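Local coordinates for protein lysozyme M1 (PDB 1JFX) that hydrolyses the beta-1,4 linkages between N-acetylmuramic acid and N-acetylglucosamine in peptidoglycan, acting as a lysozyme of glycosyl hydrolase family 25 that also has diacetylmuramidase activity, at residues I17-S20 with S21-S24; A34-G37 with T38-D42. All coordinates share one frame; numbering follows the deposited sequence.

Both contacts illustrate how a beta-alpha-barrel manages changes of chain direction through short-range bonding. Contact 1 comes first in sequence and starts the short helix 19-24, which crosses over from strand 6-10 to the parallel strand 29-36. Contact 2 follows at the far end of strand 29-36, where the chain turns back into strand 40-41 as a hairpin. Their centres lie 25 Å apart and their nearest atoms about 9 Å, so they are linked through the strand rather than by touching. The three predicted active-site residues lie near one or the other: the side chain of Trp19 is about 8 Å from that of Asp9, and the side chain of Glu36 about 8 Å from those of Asp98 and Glu100.

Contact 1: residues I17-S20 with S21-S24; sequences INWS and SVKS
Val22 comes obliquely at the benzo side of the Trp19 indole, its CB 4.1 Å from CE3, while the methyl CG2 of Ile17 sits over one face of the ring, 3.5 Å above the plane and displaced toward the rim. These apolar groups meet at the start of helix 19-24, the helix of a beta-alpha-beta crossover in the barrel, and Asn18 is its N-cap. The same methyl of Ile17 also reaches across to Val22, with CG2 to CG2 at 3.8 Å, so one methyl touches both the indole and the valine. Trp19 and Val22 lie side by side, pointing the same way, and both touch Ile8 of strand 6-10. Asn48 of helix 45-54 accepts a hydrogen bond from the indole NE1, which fixes the polar edge of this buried ring.

The outer side of the turn is polar. With CG anti to its backbone N (chi1 -176°), Asn18 folds its amide back over the helix start, and OD1 accepts from Ser21 N at 3.2 Å and, weakly, from Ser20 N. The Ser21 N-H arrives 57° out of the amide carbonyl plane, above the group rather than on a lone pair. Asn18 O meanwhile takes the Val22 N-H in the carbonyl plane, opening the regular helical series that Lys23 N to Trp19 O continues. At the solvent side a water molecule spans two serines, donating to Ser20 OG at 2.5 Å and lying 2.7 Å from Ser21 OG.

Contact 2: residues A34-G37 with T38-D42; sequences ATEG and TNYKD
Tyr40 and Glu36 sit side by side on one face of a tight antiparallel hairpin, where Glu36 CB meets the tyrosine ring obliquely, 3.7 Å from CD1. Their pairing as a hydrogen-bonded pair puts both side chains on that face, and the Tyr40 torsion, with CG anti to the backbone N (chi1 175°), brings the ring beside Glu36 CB. Past CG the glutamate is extended, and its carboxylate forms salt bridges with Lys33 through OE1 and with Arg66 through OE2.

On the other face Thr35 and Lys41 form a non-hydrogen-bonded pair. Their side chains cross at a slant, the methyl CG2 of Thr35 meeting CD of Lys41 at 3.6 Å. A bend at chi2 (60°) carries the lysine chain back along strand 29-36, so its methylenes lie beside the carbonyl of Ala34. Thr35 OG1 is hydrogen-bonded to His63 of the neighbouring parallel strand 58-64.

Two reciprocal bonds join Glu36 and Tyr40, each 3.1 Å from N to O, and Asp42 N gives a nearly straight one to Ala34 O at 2.8 Å. Gly37 makes the turn with a positive phi, a conformation that favours glycine. Within the turn a water accepts from Asn39 N at 2.9 Å, donates to Asn39 OD1 and gives a weak bond to Glu36 O.

Tyr40 thus packs on the root of the glutamate chain, while two salt bridges, one to each carboxylate oxygen, limit rotation of its end, with the Glu36 side chain about 8 Å from those of the predicted active-site residues Asp98 and Glu100.

Contact 1: residues I17-S20 with S21-S24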
loop_
_atom_site.group_PDB
_atom_site.type_symbol
_atom_site.label_atom_id
_atom_site.label_comp_id
_atom_site.label_asym_id
_atom_site.label_seq_id
_atom_site.Cartn_x
_atom_site.Cartn_y
_atom_site.Cartn_z
ATOM N N ILE A 17 -18.872 -2.689 -0.171
ATOM C CA ILE A 17 -18.640 -1.247 -0.225
ATOM C C ILE A 17 -19.351 -0.569 -1.388
ATOM O O ILE A 17 -19.337 -1.075 -2.513
ATOM C CB ILE A 17 -17.132 -0.962 -0.378
ATOM C CG1 ILE A 17 -16.374 -1.527 0.826
ATOM C CG2 ILE A 17 -16.884 0.559 -0.530
ATOM C CD1 ILE A 17 -14.830 -1.416 0.678
ATOM N N ASN A 18 -19.989 0.566 -1.115
ATOM C CA ASN A 18 -20.637 1.325 -2.179
ATOM C C ASN A 18 -19.615 2.393 -2.566
ATOM O O ASN A 18 -19.492 3.429 -1.895
ATOM C CB ASN A 18 -21.922 1.996 -1.694
ATOM C CG ASN A 18 -22.643 2.709 -2.816
ATOM O OD1 ASN A 18 -22.011 3.245 -3.716
ATOM N ND2 ASN A 18 -23.968 2.719 -2.768
ATOM N N TRP A 19 -18.868 2.134 -3.635
ATOM C CA TRP A 19 -17.834 3.068 -4.051
ATOM C C TRP A 19 -18.310 4.415 -4.567
ATOM O O TRP A 19 -17.569 5.398 -4.489
ATOM C CB TRP A 19 -16.889 2.388 -5.051
ATOM C CG TRP A 19 -16.075 1.306 -4.392
ATOM C CD1 TRP A 19 -16.388 -0.019 -4.290
ATOM C CD2 TRP A 19 -14.834 1.479 -3.697
ATOM N NE1 TRP A 19 -15.414 -0.687 -3.568
ATOM C CE2 TRP A 19 -14.450 0.213 -3.197
ATOM C CE3 TRP A 19 -14.008 2.588 -3.444
ATOM C CZ2 TRP A 19 -13.277 0.023 -2.463
ATOM C CZ3 TRP A 19 -12.839 2.401 -2.711
ATOM C CH2 TRP A 19 -12.483 1.126 -2.229
ATOM N N SER A 20 -19.536 4.498 -5.077
ATOM C CA SER A 20 -20.008 5.801 -5.522
ATOM C C SER A 20 -20.153 6.672 -4.272
ATOM O O SER A 20 -19.940 7.885 -4.316
ATOM C CB SER A 20 -21.342 5.691 -6.285
ATOM O OG SER A 20 -22.409 5.241 -5.467
ATOM N N SER A 21 -20.501 6.051 -3.147
ATOM C CA SER A 21 -20.624 6.807 -1.908
ATOM C C SER A 21 -19.271 7.227 -1.371
ATOM O O SER A 21 -19.145 8.305 -0.772
ATOM C CB SER A 21 -21.371 5.994 -0.857
ATOM O OG SER A 21 -22.714 5.846 -1.271
ATOM N N VAL A 22 -18.263 6.386 -1.579
ATOM C CA VAL A 22 -16.907 6.707 -1.115
ATOM C C VAL A 22 -16.424 7.937 -1.889
ATOM O O VAL A 22 -15.829 8.858 -1.326
ATOM C CB VAL A 22 -15.939 5.516 -1.356
ATOM C CG1 VAL A 22 -14.491 5.942 -1.090
ATOM C CG2 VAL A 22 -16.316 4.359 -0.443
ATOM N N LYS A 23 -16.688 7.942 -3.192
ATOM C CA LYS A 23 -16.303 9.063 -4.036
ATOM C C LYS A 23 -17.070 10.330 -3.651
ATOM O O LYS A 23 -16.478 11.400 -3.531
ATOM C CB LYS A 23 -16.582 8.751 -5.508
ATOM C CG LYS A 23 -16.234 9.882 -6.483
ATOM C CD LYS A 23 -14.720 9.956 -6.727
ATOM C CE LYS A 23 -14.364 10.959 -7.828
ATOM N NZ LYS A 23 -14.743 12.346 -7.456
ATOM N N SER A 24 -18.383 10.221 -3.452
ATOM C CA SER A 24 -19.140 11.435 -3.119
ATOM C C SER A 24 -18.797 11.971 -1.728
ATOM O O SER A 24 -19.034 13.147 -1.437
ATOM C CB SER A 24 -20.649 11.205 -3.257
ATOM O OG SER A 24 -21.131 10.302 -2.295
HETATM O O HOH W 1 -23.726 6.397 -3.750
#

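Contact 2: residues A34-G37 with T38-D42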
loop_
_atom_site.group_PDB
_atom_site.type_symbol
_atom_site.label_atom_id
_atom_site.label_comp_id
_atom_site.label_asym_id
_atom_site.label_seq_id
_atom_site.Cartn_x
_atom_site.Cartn_y
_atom_site.Cartn_z
ATOM N N ALA A 34 -5.219 -7.253 -2.205
ATOM C CA ALA A 34 -5.318 -8.250 -3.249
ATOM C C ALA A 34 -4.838 -9.615 -2.789
ATOM O O ALA A 34 -5.606 -10.569 -2.746
ATOM C CB ALA A 34 -4.515 -7.813 -4.467
ATOM N N THR A 35 -3.562 -9.695 -2.440
ATOM C CA THR A 35 -2.947 -10.960 -2.062
ATOM C C THR A 35 -2.199 -10.880 -0.734
ATOM O O THR A 35 -1.937 -9.798 -0.218
ATOM C CB THR A 35 -1.925 -11.351 -3.129
ATOM O OG1 THR A 35 -1.124 -10.193 -3.434
ATOM C CG2 THR A 35 -2.628 -11.798 -4.426
ATOM N N GLU A 36 -1.869 -12.053 -0.194
ATOM C CA GLU A 36 -1.093 -12.164 1.030
ATOM C C GLU A 36 -0.276 -13.449 0.930
ATOM O O GLU A 36 -0.751 -14.476 0.428
ATOM C CB GLU A 36 -1.987 -12.193 2.282
ATOM C CG GLU A 36 -1.203 -12.401 3.582
ATOM C CD GLU A 36 -1.971 -12.003 4.835
ATOM O OE1 GLU A 36 -3.140 -11.581 4.729
ATOM O OE2 GLU A 36 -1.399 -12.104 5.941
ATOM N N GLY A 37 0.959 -13.388 1.395
ATOM C CA GLY A 37 1.813 -14.564 1.334
ATOM C C GLY A 37 1.921 -15.150 -0.062
ATOM O O GLY A 37 2.005 -14.427 -1.057
ATOM N N THR A 38 1.899 -16.477 -0.137
ATOM C CA THR A 38 2.032 -17.168 -1.406
ATOM C C THR A 38 0.730 -17.630 -2.032
ATOM O O THR A 38 0.708 -17.933 -3.226
ATOM C CB THR A 38 2.883 -18.439 -1.261
ATOM O OG1 THR A 38 2.145 -19.410 -0.508
ATOM C CG2 THR A 38 4.190 -18.125 -0.526
ATOM N N ASN A 39 -0.342 -17.719 -1.247
ATOM C CA ASN A 39 -1.580 -18.244 -1.812
ATOM C C ASN A 39 -2.887 -17.704 -1.273
ATOM O O ASN A 39 -3.936 -18.331 -1.445
ATOM C CB ASN A 39 -1.582 -19.765 -1.682
ATOM C CG ASN A 39 -1.461 -20.215 -0.249
ATOM O OD1 ASN A 39 -1.891 -19.517 0.669
ATOM N ND2 ASN A 39 -0.885 -21.394 -0.044
ATOM N N TYR A 40 -2.849 -16.548 -0.624
ATOM C CA TYR A 40 -4.081 -15.973 -0.132
ATOM C C TYR A 40 -4.510 -14.895 -1.120
ATOM O O TYR A 40 -3.676 -14.115 -1.580
ATOM C CB TYR A 40 -3.887 -15.338 1.241
ATOM C CG TYR A 40 -5.120 -14.627 1.742
ATOM C CD1 TYR A 40 -5.375 -13.296 1.402
ATOM C CD2 TYR A 40 -6.052 -15.293 2.536
ATOM C CE1 TYR A 40 -6.524 -12.648 1.840
ATOM C CE2 TYR A 40 -7.209 -14.655 2.982
ATOM C CZ TYR A 40 -7.441 -13.331 2.631
ATOM O OH TYR A 40 -8.589 -12.691 3.069
ATOM N N LYS A 41 -5.802 -14.866 -1.449
ATOM C CA LYS A 41 -6.357 -13.849 -2.341
ATOM C C LYS A 41 -7.584 -13.285 -1.641
ATOM O O LYS A 41 -8.452 -14.038 -1.204
ATOM C CB LYS A 41 -6.776 -14.449 -3.696
ATOM C CG LYS A 41 -7.268 -13.400 -4.692
ATOM C CD LYS A 41 -6.171 -12.374 -4.986
ATOM C CE LYS A 41 -6.648 -11.255 -5.891
ATOM N NZ LYS A 41 -7.109 -11.753 -7.225
ATOM N N ASP A 42 -7.647 -11.963 -1.522
ATOM C CA ASP A 42 -8.775 -11.315 -0.866
ATOM C C ASP A 42 -10.049 -11.555 -1.685
ATOM O O ASP A 42 -10.098 -11.244 -2.883
ATOM C CB ASP A 42 -8.494 -9.818 -0.723
ATOM C CG ASP A 42 -9.530 -9.105 0.121
ATOM O OD1 ASP A 42 -10.681 -8.964 -0.343
ATOM O OD2 ASP A 42 -9.187 -8.683 1.247
HETATM O O HOH W 2 -0.497 -17.609 1.629
#